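Local coordinates for protein SalCYP truncation (PDB 7ABB) that is a cytochrome P450-type protein that holds heme c inside a largely helical chain, at residues 24-29 and 33-38; 60-65 and 291-296; 147-152 and 187-192; 248-253 and 273-278. One frame throughout, in Å; residues are numbered along the deposited sequence.

Contact 1. Residues 24-29 and 33-38; sequences RVAAEH and GAFHSS
Phe35 points its side chain from edge strand 34-37 onto helix 19-29. This is helix-on-sheet packing in the N-terminal part of a cytochrome P450 fold. Helix 24-29 and the strand run crosswise, at 105° and 8.3 Å between the two segment axes.

The main interaction is a CH-pi contact. Val25 CG1 lies over one face of the Phe35 ring, 3.7 Å from the ring centroid, shifted toward the rim. This methyl is anti to the backbone N of Val25 (chi1 171°), which points it at the ring. The two side chains cross at about a right angle.

Apolar packing completes the contact. Ala26 CB is 4.0 Å from Phe35 CE2, and Ala26 CA meets the ring obliquely. Nearer the backbone, His29 CB stands 4.2 Å from Phe35 CB. Outside the two segments, Phe13 makes an edge-to-face contact with Phe35, and Val45 of the neighbouring strand also touches it.

The polar side is thin, since no direct hydrogen bond joins helix and strand. Arg24 and Glu28 form a salt bridge along the helix, apart from the strand. A water lies 2.8 Å from His29 O and at a longer, weak distance from Ala34 O.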
loop_
_atom_site.group_PDB
_atom_site.type_symbol
_atom_site.label_atom_id
_atom_site.label_comp_id
_atom_site.label_asym_id
_atom_site.label_seq_id
_atom_site.Cartn_x
_atom_site.Cartn_y
_atom_site.Cartn_z
ATOM N N ARG A 24 -14.117 8.680 -13.815
ATOM C CA ARG A 24 -15.240 9.361 -14.467
ATOM C C ARG A 24 -14.910 10.822 -14.735
ATOM O O ARG A 24 -15.201 11.348 -15.816
ATOM C CB ARG A 24 -16.491 9.279 -13.610
ATOM C CG ARG A 24 -17.733 9.889 -14.276
ATOM C CD ARG A 24 -18.886 10.062 -13.288
ATOM N NE ARG A 24 -18.555 11.021 -12.234
ATOM C CZ ARG A 24 -18.686 12.342 -12.345
ATOM N NH1 ARG A 24 -19.150 12.886 -13.467
ATOM N NH2 ARG A 24 -18.350 13.125 -11.328
ATOM N N VAL A 25 -14.332 11.505 -13.748
ATOM C CA VAL A 25 -14.011 12.915 -13.923
ATOM C C VAL A 25 -12.973 13.070 -15.023
ATOM O O VAL A 25 -13.061 13.978 -15.857
ATOM C CB VAL A 25 -13.538 13.535 -12.594
ATOM C CG1 VAL A 25 -13.000 14.957 -12.828
ATOM C CG2 VAL A 25 -14.673 13.593 -11.616
ATOM N N ALA A 26 -11.984 12.174 -15.050
ATOM C CA ALA A 26 -10.959 12.220 -16.080
ATOM C C ALA A 26 -11.567 11.971 -17.466
ATOM O O ALA A 26 -11.243 12.692 -18.425
ATOM C CB ALA A 26 -9.854 11.222 -15.729
ATOM N N ALA A 27 -12.481 11.003 -17.570
ATOM C CA ALA A 27 -13.126 10.706 -18.848
ATOM C C ALA A 27 -13.880 11.919 -19.374
ATOM O O ALA A 27 -13.924 12.155 -20.585
ATOM C CB ALA A 27 -14.084 9.524 -18.707
ATOM N N GLU A 28 -14.462 12.718 -18.481
ATOM C CA GLU A 28 -15.269 13.857 -18.915
ATOM C C GLU A 28 -14.464 15.139 -19.094
ATOM O O GLU A 28 -14.840 15.996 -19.898
ATOM C CB GLU A 28 -16.396 14.099 -17.907
ATOM C CG GLU A 28 -17.457 13.000 -17.926
ATOM C CD GLU A 28 -18.308 12.949 -16.661
ATOM O OE1 GLU A 28 -17.955 13.618 -15.665
ATOM O OE2 GLU A 28 -19.332 12.235 -16.667
ATOM N N HIS A 29 -13.350 15.289 -18.392
ATOM C CA HIS A 29 -12.689 16.577 -18.310
ATOM C C HIS A 29 -11.213 16.586 -18.664
ATOM O O HIS A 29 -10.670 17.677 -18.881
ATOM C CB HIS A 29 -12.846 17.148 -16.897
ATOM C CG HIS A 29 -14.262 17.449 -16.538
ATOM N ND1 HIS A 29 -14.922 18.568 -16.999
ATOM C CD2 HIS A 29 -15.152 16.772 -15.778
ATOM C CE1 HIS A 29 -16.154 18.573 -16.527
ATOM N NE2 HIS A 29 -16.319 17.496 -15.783
ATOM N N GLY A 33 -3.623 15.257 -20.993
ATOM C CA GLY A 33 -3.112 14.379 -19.956
ATOM C C GLY A 33 -3.415 14.803 -18.543
ATOM O O GLY A 33 -2.779 14.281 -17.618
ATOM N N ALA A 34 -4.362 15.713 -18.327
ATOM C CA ALA A 34 -4.661 16.148 -16.972
ATOM C C ALA A 34 -6.000 16.861 -16.917
ATOM O O ALA A 34 -6.546 17.294 -17.941
ATOM C CB ALA A 34 -3.569 17.071 -16.436
ATOM N N PHE A 35 -6.541 16.957 -15.699
ATOM C CA PHE A 35 -7.604 17.902 -15.411
ATOM C C PHE A 35 -7.221 18.710 -14.187
ATOM O O PHE A 35 -6.331 18.334 -13.420
ATOM C CB PHE A 35 -8.981 17.227 -15.239
ATOM C CG PHE A 35 -9.128 16.338 -14.022
ATOM C CD1 PHE A 35 -9.559 16.862 -12.812
ATOM C CD2 PHE A 35 -8.944 14.974 -14.128
ATOM C CE1 PHE A 35 -9.744 16.040 -11.709
ATOM C CE2 PHE A 35 -9.127 14.136 -13.029
ATOM C CZ PHE A 35 -9.541 14.675 -11.818
ATOM N N HIS A 36 -7.869 19.859 -14.050
ATOM C CA HIS A 36 -7.576 20.820 -12.997
ATOM C C HIS A 36 -8.768 20.926 -12.057
ATOM O O HIS A 36 -9.920 21.047 -12.506
ATOM C CB HIS A 36 -7.246 22.200 -13.564
ATOM C CG HIS A 36 -6.786 23.170 -12.525
ATOM N ND1 HIS A 36 -7.605 24.140 -11.984
ATOM C CD2 HIS A 36 -5.599 23.276 -11.877
ATOM C CE1 HIS A 36 -6.925 24.827 -11.078
ATOM N NE2 HIS A 36 -5.709 24.320 -10.994
ATOM N N SER A 37 -8.492 20.885 -10.764
ATOM C CA SER A 37 -9.512 21.063 -9.745
ATOM C C SER A 37 -9.392 22.440 -9.115
ATOM O O SER A 37 -8.300 22.854 -8.702
ATOM C CB SER A 37 -9.400 20.010 -8.652
ATOM O OG SER A 37 -10.406 20.254 -7.671
ATOM N N SER A 38 -10.523 23.127 -9.008
ATOM C CA SER A 38 -10.585 24.424 -8.356
ATOM C C SER A 38 -10.888 24.309 -6.875
ATOM O O SER A 38 -11.004 25.329 -6.194
ATOM C CB SER A 38 -11.650 25.288 -9.030
ATOM O OG SER A 38 -12.882 24.587 -9.098
HETATM O O HOH W 1 -8.816 19.705 -18.630
#

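Contact 2. Residues 60-65 and 291-296; sequences DTFSVS and EGAGGV
The Phe62 ring meets the loop 291-296 with its outer edge. Gly294 N lies near the ring plane, 3.4 Å from Phe62 CZ, and Gly294 CA is also in that plane. Ala293 approaches more obliquely, its C atom 3.8 Å from the same Phe62 CZ. The ring reaches the loop because Phe62 CG stands beside its own backbone N (chi1 -65°). Outside the segments, Arg286 of strand 285-288 also touches the Phe62 side chain.

Ala293 CB touches two side chains. It is 3.8 Å from Phe62 CZ and 3.5 Å from Thr61 CG2, a tight carbon pair. Thr61 CG2 is the branch that touches Ala293; OG1 bonds to Asp58 and Arg290.

The loop contains a type II beta turn from Gly292 to Gly295, closed by Gly295 N to Gly292 O at 2.9 Å. Gly294 takes the third turn position with positive phi (69°). It has no side chain where the phenyl edge comes close.

No hydrogen bond joins the two segments. Strand 62-63 is an outer strand of the five-stranded sheet and pairs with strand 285-288. The contact packs the edge of the main P450 sheet against the turn in the loop joining strands 285-288 and 302-304.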
loop_
_atom_site.group_PDB
_atom_site.type_symbol
_atom_site.label_atom_id
_atom_site.label_comp_id
_atom_site.label_asym_id
_atom_site.label_seq_id
_atom_site.Cartn_x
_atom_site.Cartn_y
_atom_site.Cartn_z
ATOM N N ASP A 60 13.173 16.807 -9.872
ATOM C CA ASP A 60 13.565 18.209 -9.999
ATOM C C ASP A 60 12.405 19.058 -10.508
ATOM O O ASP A 60 12.382 20.274 -10.298
ATOM C CB ASP A 60 14.766 18.356 -10.934
ATOM C CG ASP A 60 16.035 17.699 -10.399
ATOM O OD1 ASP A 60 16.139 17.420 -9.174
ATOM O OD2 ASP A 60 16.948 17.494 -11.223
ATOM N N THR A 61 11.443 18.442 -11.196
ATOM C CA THR A 61 10.250 19.145 -11.649
ATOM C C THR A 61 9.076 18.939 -10.702
ATOM O O THR A 61 8.276 19.867 -10.497
ATOM C CB THR A 61 9.852 18.647 -13.048
ATOM O OG1 THR A 61 10.909 18.908 -13.972
ATOM C CG2 THR A 61 8.553 19.280 -13.553
ATOM N N PHE A 62 8.960 17.737 -10.141
ATOM C CA PHE A 62 7.867 17.328 -9.261
ATOM C C PHE A 62 8.465 16.962 -7.897
ATOM O O PHE A 62 8.834 15.810 -7.668
ATOM C CB PHE A 62 7.107 16.148 -9.861
ATOM C CG PHE A 62 6.401 16.466 -11.151
ATOM C CD1 PHE A 62 5.146 17.029 -11.132
ATOM C CD2 PHE A 62 6.997 16.192 -12.370
ATOM C CE1 PHE A 62 4.475 17.293 -12.324
ATOM C CE2 PHE A 62 6.324 16.464 -13.567
ATOM C CZ PHE A 62 5.077 17.017 -13.526
ATOM N N SER A 63 8.539 17.947 -7.008
ATOM C CA SER A 63 9.217 17.812 -5.725
ATOM C C SER A 63 8.337 17.115 -4.689
ATOM O O SER A 63 7.111 17.263 -4.684
ATOM C CB SER A 63 9.592 19.195 -5.220
ATOM O OG SER A 63 10.174 19.096 -3.933
ATOM N N VAL A 64 8.984 16.353 -3.799
ATOM C CA VAL A 64 8.297 15.812 -2.620
ATOM C C VAL A 64 8.424 16.735 -1.414
ATOM O O VAL A 64 7.700 16.552 -0.425
ATOM C CB VAL A 64 8.810 14.418 -2.196
ATOM C CG1 VAL A 64 8.728 13.410 -3.354
ATOM C CG2 VAL A 64 10.215 14.479 -1.626
ATOM N N SER A 65 9.346 17.686 -1.443
ATOM C CA SER A 65 9.565 18.567 -0.300
ATOM C C SER A 65 8.436 19.583 -0.160
ATOM O O SER A 65 8.310 20.502 -0.968
ATOM C CB SER A 65 10.909 19.287 -0.435
ATOM O OG SER A 65 11.988 18.377 -0.289
ATOM N N GLU A 291 7.420 26.064 -14.699
ATOM C CA GLU A 291 6.387 26.230 -15.713
ATOM C C GLU A 291 6.373 25.042 -16.659
ATOM O O GLU A 291 7.420 24.558 -17.096
ATOM C CB GLU A 291 6.656 27.511 -16.488
ATOM C CG GLU A 291 5.701 27.752 -17.658
ATOM C CD GLU A 291 4.304 28.123 -17.215
ATOM O OE1 GLU A 291 4.072 28.301 -16.005
ATOM O OE2 GLU A 291 3.422 28.250 -18.092
ATOM N N GLY A 292 5.167 24.608 -17.015
ATOM C CA GLY A 292 4.989 23.540 -17.965
ATOM C C GLY A 292 5.209 22.161 -17.408
ATOM O O GLY A 292 5.360 21.215 -18.186
ATOM N N ALA A 293 5.255 22.016 -16.088
ATOM C CA ALA A 293 5.404 20.696 -15.498
ATOM C C ALA A 293 4.263 19.797 -15.950
ATOM O O ALA A 293 3.084 20.134 -15.775
ATOM C CB ALA A 293 5.431 20.787 -13.971
ATOM N N GLY A 294 4.623 18.644 -16.508
ATOM C CA GLY A 294 3.633 17.703 -16.982
ATOM C C GLY A 294 2.885 18.192 -18.193
ATOM O O GLY A 294 1.857 17.606 -18.548
ATOM N N GLY A 295 3.352 19.258 -18.816
ATOM C CA GLY A 295 2.661 19.914 -19.903
ATOM C C GLY A 295 1.592 20.894 -19.477
ATOM O O GLY A 295 1.096 21.649 -20.324
ATOM N N VAL A 296 1.215 20.924 -18.199
ATOM C CA VAL A 296 -0.013 21.604 -17.808
ATOM C C VAL A 296 0.146 22.520 -16.606
ATOM O O VAL A 296 -0.598 23.501 -16.482
ATOM C CB VAL A 296 -1.132 20.580 -17.525
ATOM C CG1 VAL A 296 -1.455 19.809 -18.796
ATOM C CG2 VAL A 296 -0.764 19.633 -16.387
#

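Contact 3. Residues 147-152 and 187-192; sequences VGWPLA and QEYVRR
Trp149 faces helix 182-199 from the loop after helix 130-147, where Gly148 leaves helical angles with positive phi; the nearest CA atoms, those of Trp149 and Val190, are 9.2 Å apart.

The contact is carried by an edge-to-face aromatic pair. The edge of Tyr189 points at the face of Trp149, with the planes at 71°. The centroids of the Tyr189 ring and the five-membered ring of Trp149 are 5.3 Å apart. Tyr189 CE2 does most of the touching, 3.7 Å from Trp149 CD1. With CG anti to the backbone N (chi1 -178°), the phenol stands out from the helix and its CE2 edge meets the indole. The other face of the indole is covered from its own segment by Val147 CG1, which sits over the ring centre. The indole is thus held between a methyl and a phenol edge. His193 adds a further edge-to-face contact to Trp149.

The phenol oxygen also packs on carbon. Tyr189 OH is 3.6 Å from Trp149 CB and 3.8 Å from Pro150 CD. Its hydrogen bond goes to Asp153, the residue just before helix 154-165, which helps fix the direction of the ring.

Away from the loop, Arg191 NH2 bonds Glu188 OE2 at 2.6 Å with an angle of 165°. This bond ties together neighbouring turns of the helix.

Phe233 of helix 222-235 also touches Trp149. The Trp149-Tyr189 pair packs the short loop between helices 130-147 and 154-165 on helix 182-199, probably the E-F connection against helix G in P450 terms.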
loop_
_atom_site.group_PDB
_atom_site.type_symbol
_atom_site.label_atom_id
_atom_site.label_comp_id
_atom_site.label_asym_id
_atom_site.label_seq_id
_atom_site.Cartn_x
_atom_site.Cartn_y
_atom_site.Cartn_z
ATOM N N VAL A 147 9.894 -5.531 10.888
ATOM C CA VAL A 147 10.472 -4.318 11.450
ATOM C C VAL A 147 11.174 -4.593 12.767
ATOM O O VAL A 147 12.054 -3.834 13.151
ATOM C CB VAL A 147 9.389 -3.243 11.632
ATOM C CG1 VAL A 147 9.906 -2.011 12.340
ATOM C CG2 VAL A 147 8.810 -2.849 10.279
ATOM N N GLY A 148 10.815 -5.655 13.467
ATOM C CA GLY A 148 11.419 -5.985 14.735
ATOM C C GLY A 148 10.643 -5.537 15.952
ATOM O O GLY A 148 11.250 -5.346 17.018
ATOM N N TRP A 149 9.324 -5.369 15.838
ATOM C CA TRP A 149 8.479 -5.005 16.976
ATOM C C TRP A 149 7.998 -6.274 17.690
ATOM O O TRP A 149 7.507 -7.191 17.018
ATOM C CB TRP A 149 7.276 -4.190 16.495
ATOM C CG TRP A 149 7.602 -2.797 16.059
ATOM C CD1 TRP A 149 8.472 -1.947 16.664
ATOM C CD2 TRP A 149 7.066 -2.093 14.932
ATOM N NE1 TRP A 149 8.521 -0.749 15.992
ATOM C CE2 TRP A 149 7.658 -0.811 14.929
ATOM C CE3 TRP A 149 6.143 -2.419 13.936
ATOM C CZ2 TRP A 149 7.378 0.136 13.952
ATOM C CZ3 TRP A 149 5.853 -1.467 12.960
ATOM C CH2 TRP A 149 6.464 -0.198 12.988
ATOM N N PRO A 150 8.139 -6.360 19.024
ATOM C CA PRO A 150 7.751 -7.581 19.758
ATOM C C PRO A 150 6.296 -7.973 19.511
ATOM O O PRO A 150 5.378 -7.162 19.666
ATOM C CB PRO A 150 7.979 -7.203 21.227
ATOM C CG PRO A 150 8.973 -6.102 21.202
ATOM C CD PRO A 150 8.669 -5.326 19.925
ATOM N N LEU A 151 6.081 -9.249 19.166
ATOM C CA LEU A 151 4.744 -9.690 18.782
ATOM C C LEU A 151 3.749 -9.666 19.937
ATOM O O LEU A 151 2.541 -9.629 19.674
ATOM C CB LEU A 151 4.807 -11.082 18.152
ATOM C CG LEU A 151 5.374 -11.102 16.720
ATOM C CD1 LEU A 151 5.420 -12.518 16.171
ATOM C CD2 LEU A 151 4.596 -10.201 15.732
ATOM N N ALA A 152 4.211 -9.636 21.189
ATOM C CA ALA A 152 3.298 -9.435 22.305
ATOM C C ALA A 152 2.546 -8.114 22.214
ATOM O O ALA A 152 1.500 -7.973 22.852
ATOM C CB ALA A 152 4.062 -9.506 23.634
ATOM N N GLN A 187 3.361 7.370 18.681
ATOM C CA GLN A 187 4.614 8.078 18.926
ATOM C C GLN A 187 5.279 7.594 20.205
ATOM O O GLN A 187 6.500 7.410 20.243
ATOM C CB GLN A 187 4.363 9.580 18.993
ATOM C CG GLN A 187 3.923 10.165 17.680
ATOM C CD GLN A 187 3.769 11.666 17.750
ATOM O OE1 GLN A 187 2.960 12.184 18.518
ATOM N NE2 GLN A 187 4.554 12.375 16.954
ATOM N N GLU A 188 4.493 7.385 21.265
ATOM C CA GLU A 188 5.054 6.851 22.503
ATOM C C GLU A 188 5.592 5.445 22.283
ATOM O O GLU A 188 6.657 5.088 22.797
ATOM C CB GLU A 188 3.997 6.851 23.609
ATOM C CG GLU A 188 4.058 8.047 24.535
ATOM C CD GLU A 188 5.260 8.010 25.470
ATOM O OE1 GLU A 188 5.770 6.905 25.755
ATOM O OE2 GLU A 188 5.694 9.091 25.920
ATOM N N TYR A 189 4.868 4.635 21.508
ATOM C CA TYR A 189 5.310 3.270 21.250
ATOM C C TYR A 189 6.678 3.244 20.574
ATOM O O TYR A 189 7.577 2.516 21.003
ATOM C CB TYR A 189 4.278 2.526 20.405
ATOM C CG TYR A 189 4.695 1.100 20.166
ATOM C CD1 TYR A 189 4.432 0.117 21.107
ATOM C CD2 TYR A 189 5.383 0.742 19.021
ATOM C CE1 TYR A 189 4.820 -1.183 20.899
ATOM C CE2 TYR A 189 5.765 -0.572 18.802
ATOM C CZ TYR A 189 5.491 -1.522 19.757
ATOM O OH TYR A 189 5.882 -2.818 19.543
ATOM N N VAL A 190 6.864 4.034 19.512
ATOM C CA VAL A 190 8.153 3.995 18.818
ATOM C C VAL A 190 9.266 4.563 19.694
ATOM O O VAL A 190 10.409 4.098 19.620
ATOM C CB VAL A 190 8.107 4.720 17.459
ATOM C CG1 VAL A 190 7.030 4.113 16.552
ATOM C CG2 VAL A 190 7.915 6.206 17.635
ATOM N N ARG A 191 8.961 5.565 20.533
ATOM C CA ARG A 191 9.947 6.065 21.491
ATOM C C ARG A 191 10.374 4.962 22.445
ATOM O O ARG A 191 11.566 4.797 22.731
ATOM C CB ARG A 191 9.366 7.235 22.284
ATOM C CG ARG A 191 9.438 8.554 21.580
ATOM C CD ARG A 191 9.462 9.706 22.571
ATOM N NE ARG A 191 8.218 9.792 23.330
ATOM C CZ ARG A 191 7.110 10.379 22.889
ATOM N NH1 ARG A 191 7.080 10.940 21.688
ATOM N NH2 ARG A 191 6.027 10.405 23.651
ATOM N N ARG A 192 9.404 4.200 22.951
ATOM C CA ARG A 192 9.722 3.100 23.851
ATOM C C ARG A 192 10.505 2.004 23.136
ATOM O O ARG A 192 11.389 1.385 23.743
ATOM C CB ARG A 192 8.440 2.540 24.474
ATOM C CG ARG A 192 7.798 3.424 25.555
ATOM C CD ARG A 192 6.592 2.718 26.183
ATOM N NE ARG A 192 6.124 3.339 27.428
ATOM C CZ ARG A 192 4.901 3.834 27.636
ATOM N NH1 ARG A 192 4.598 4.363 28.819
ATOM N NH2 ARG A 192 3.970 3.803 26.686
#

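Contact 4. Residues 248-253 and 273-278; sequences IQHLAH and EEFLRV
Glu274 OE2 is gripped by three groups: Arg277 NH2 at 3.0 Å, Arg327 and the backbone N of Asp324. The other oxygen, Glu274 OE1, takes Arg277 NE at 2.9 Å in an almost straight bond (176°). Arg277 thus holds the carboxylate side-on with two nitrogens. Both approach from above the carboxylate plane, while both oxygens lie close to the guanidinium plane. Arg277 NH1 bonds the carbonyls of Asn311 and Pro320. So many bonds would be expected to keep both charges in place.

Glu274 and Arg277 match the ExxR motif of the P450 K helix, and Arg327 is consistent with the third member of the Glu-Arg-Arg triad. On the next residue, Phe275 leaves the helix toward helix 238-253, probably the later part of helix I.

Phe275 sends its edge to the face of His250 in an offset edge-to-face pair. The ring centroids are 5.3 Å apart and the planes stand at 68°. Phe275 CE1 is the leading atom, 3.7 Å from His250 CG. The imidazole stands out from its helix because CG is anti to the backbone N (chi1 175°). Its far nitrogen, NE2, bonds Asp257, which helps fix the rotation of the ring. Leu251 meets the Phe275 edge as well, its CD2 3.9 Å from Phe275 CZ. Tyr366 and His360 touch the same leucine from outside the two segments.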
loop_
_atom_site.group_PDB
_atom_site.type_symbol
_atom_site.label_atom_id
_atom_site.label_comp_id
_atom_site.label_asym_id
_atom_site.label_seq_id
_atom_site.Cartn_x
_atom_site.Cartn_y
_atom_site.Cartn_z
ATOM N N ILE A 248 -9.843 -10.662 -2.915
ATOM C CA ILE A 248 -10.705 -11.775 -2.505
ATOM C C ILE A 248 -12.163 -11.433 -2.746
ATOM O O ILE A 248 -12.960 -12.315 -3.073
ATOM C CB ILE A 248 -10.456 -12.177 -1.037
ATOM C CG1 ILE A 248 -10.966 -13.599 -0.820
ATOM C CG2 ILE A 248 -11.101 -11.231 -0.074
ATOM C CD1 ILE A 248 -9.984 -14.631 -1.370
ATOM N N GLN A 249 -12.551 -10.165 -2.598
ATOM C CA GLN A 249 -13.938 -9.809 -2.878
ATOM C C GLN A 249 -14.290 -10.079 -4.338
ATOM O O GLN A 249 -15.384 -10.587 -4.642
ATOM C CB GLN A 249 -14.195 -8.348 -2.517
ATOM C CG GLN A 249 -15.634 -7.960 -2.803
ATOM C CD GLN A 249 -15.999 -6.571 -2.385
ATOM O OE1 GLN A 249 -16.791 -6.375 -1.471
ATOM N NE2 GLN A 249 -15.488 -5.593 -3.107
ATOM N N HIS A 250 -13.389 -9.735 -5.260
ATOM C CA HIS A 250 -13.608 -10.052 -6.660
ATOM C C HIS A 250 -13.738 -11.555 -6.885
ATOM O O HIS A 250 -14.676 -12.009 -7.558
ATOM C CB HIS A 250 -12.460 -9.491 -7.505
ATOM C CG HIS A 250 -12.557 -9.876 -8.943
ATOM N ND1 HIS A 250 -13.050 -9.023 -9.906
ATOM C CD2 HIS A 250 -12.200 -11.011 -9.587
ATOM C CE1 HIS A 250 -13.023 -9.628 -11.079
ATOM N NE2 HIS A 250 -12.509 -10.832 -10.920
ATOM N N LEU A 251 -12.792 -12.348 -6.359
ATOM C CA LEU A 251 -12.878 -13.795 -6.538
ATOM C C LEU A 251 -14.184 -14.341 -5.971
ATOM O O LEU A 251 -14.789 -15.255 -6.548
ATOM C CB LEU A 251 -11.676 -14.471 -5.886
ATOM C CG LEU A 251 -10.299 -14.107 -6.465
ATOM C CD1 LEU A 251 -9.181 -14.750 -5.636
ATOM C CD2 LEU A 251 -10.147 -14.532 -7.905
ATOM N N ALA A 252 -14.640 -13.795 -4.842
ATOM C CA ALA A 252 -15.884 -14.262 -4.231
ATOM C C ALA A 252 -17.115 -13.950 -5.064
ATOM O O ALA A 252 -18.158 -14.558 -4.841
ATOM C CB ALA A 252 -16.006 -13.646 -2.837
ATOM N N HIS A 253 -17.010 -13.048 -6.025
ATOM C CA HIS A 253 -18.103 -12.593 -6.873
ATOM C C HIS A 253 -18.003 -13.149 -8.283
ATOM O O HIS A 253 -18.983 -13.066 -9.037
ATOM C CB HIS A 253 -18.060 -11.044 -6.910
ATOM C CG HIS A 253 -19.148 -10.392 -7.697
ATOM N ND1 HIS A 253 -20.482 -10.715 -7.553
ATOM C CD2 HIS A 253 -19.094 -9.400 -8.611
ATOM C CE1 HIS A 253 -21.202 -9.966 -8.368
ATOM N NE2 HIS A 253 -20.385 -9.159 -9.022
ATOM N N GLU A 273 -0.425 -9.534 -9.519
ATOM C CA GLU A 273 -0.053 -8.286 -10.186
ATOM C C GLU A 273 -1.258 -7.644 -10.853
ATOM O O GLU A 273 -1.375 -6.415 -10.887
ATOM C CB GLU A 273 1.035 -8.533 -11.212
ATOM C CG GLU A 273 2.289 -9.130 -10.647
ATOM C CD GLU A 273 2.934 -8.271 -9.573
ATOM O OE1 GLU A 273 3.379 -8.829 -8.552
ATOM O OE2 GLU A 273 3.020 -7.038 -9.771
ATOM N N GLU A 274 -2.161 -8.451 -11.409
ATOM C CA GLU A 274 -3.323 -7.863 -12.051
ATOM C C GLU A 274 -4.259 -7.238 -11.020
ATOM O O GLU A 274 -4.830 -6.168 -11.275
ATOM C CB GLU A 274 -4.034 -8.912 -12.898
ATOM C CG GLU A 274 -5.344 -8.462 -13.558
ATOM C CD GLU A 274 -5.175 -7.431 -14.663
ATOM O OE1 GLU A 274 -4.126 -6.721 -14.710
ATOM O OE2 GLU A 274 -6.081 -7.311 -15.538
ATOM N N PHE A 275 -4.407 -7.857 -9.849
ATOM C CA PHE A 275 -5.213 -7.242 -8.799
ATOM C C PHE A 275 -4.544 -5.989 -8.248
ATOM O O PHE A 275 -5.227 -4.996 -7.969
ATOM C CB PHE A 275 -5.504 -8.239 -7.681
ATOM C CG PHE A 275 -6.624 -9.190 -7.991
ATOM C CD1 PHE A 275 -7.865 -8.720 -8.343
ATOM C CD2 PHE A 275 -6.433 -10.551 -7.872
ATOM C CE1 PHE A 275 -8.908 -9.616 -8.612
ATOM C CE2 PHE A 275 -7.467 -11.441 -8.111
ATOM C CZ PHE A 275 -8.683 -10.972 -8.467
ATOM N N LEU A 276 -3.211 -5.999 -8.114
ATOM C CA LEU A 276 -2.530 -4.773 -7.703
ATOM C C LEU A 276 -2.828 -3.627 -8.666
ATOM O O LEU A 276 -3.097 -2.483 -8.249
ATOM C CB LEU A 276 -1.024 -5.023 -7.586
ATOM C CG LEU A 276 -0.572 -5.840 -6.376
ATOM C CD1 LEU A 276 0.865 -6.330 -6.563
ATOM C CD2 LEU A 276 -0.716 -4.975 -5.132
ATOM N N ARG A 277 -2.778 -3.905 -9.974
ATOM C CA ARG A 277 -3.149 -2.899 -10.967
ATOM C C ARG A 277 -4.579 -2.427 -10.755
ATOM O O ARG A 277 -4.839 -1.229 -10.630
ATOM C CB ARG A 277 -2.986 -3.475 -12.371
ATOM C CG ARG A 277 -3.317 -2.460 -13.451
ATOM C CD ARG A 277 -3.399 -3.023 -14.879
ATOM N NE ARG A 277 -4.562 -3.905 -15.089
ATOM C CZ ARG A 277 -5.782 -3.474 -15.385
ATOM N NH1 ARG A 277 -6.030 -2.182 -15.484
ATOM N NH2 ARG A 277 -6.779 -4.359 -15.552
ATOM N N VAL A 278 -5.526 -3.373 -10.727
ATOM C CA VAL A 278 -6.944 -3.040 -10.788
ATOM C C VAL A 278 -7.402 -2.306 -9.531
ATOM O O VAL A 278 -8.280 -1.434 -9.586
ATOM C CB VAL A 278 -7.730 -4.348 -11.006
ATOM C CG1 VAL A 278 -9.180 -4.242 -10.518
ATOM C CG2 VAL A 278 -7.630 -4.725 -12.470
#

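Contacts 1 and 2 meet directly: Ala34 CB is 3.8 Å from Val296 CG2. They sit on the two outermost strands of one five-stranded sheet, with centres 18 Å apart. Contacts 3 and 4 belong to the helical part, with centres 32 Å apart on opposite sides of the chain's centre. Both fall within the chain between 60-65 and 291-296. Segment 273-278 also holds Leu276, which touches heme c, though Leu276 is not part of the contact with 248-253. Side chains of contacts 2, 3 and 4 come within about 10, 8 and 9 Å of heme c. Contacts 1 and 3 are the most distant pair, with centres 42 Å apart.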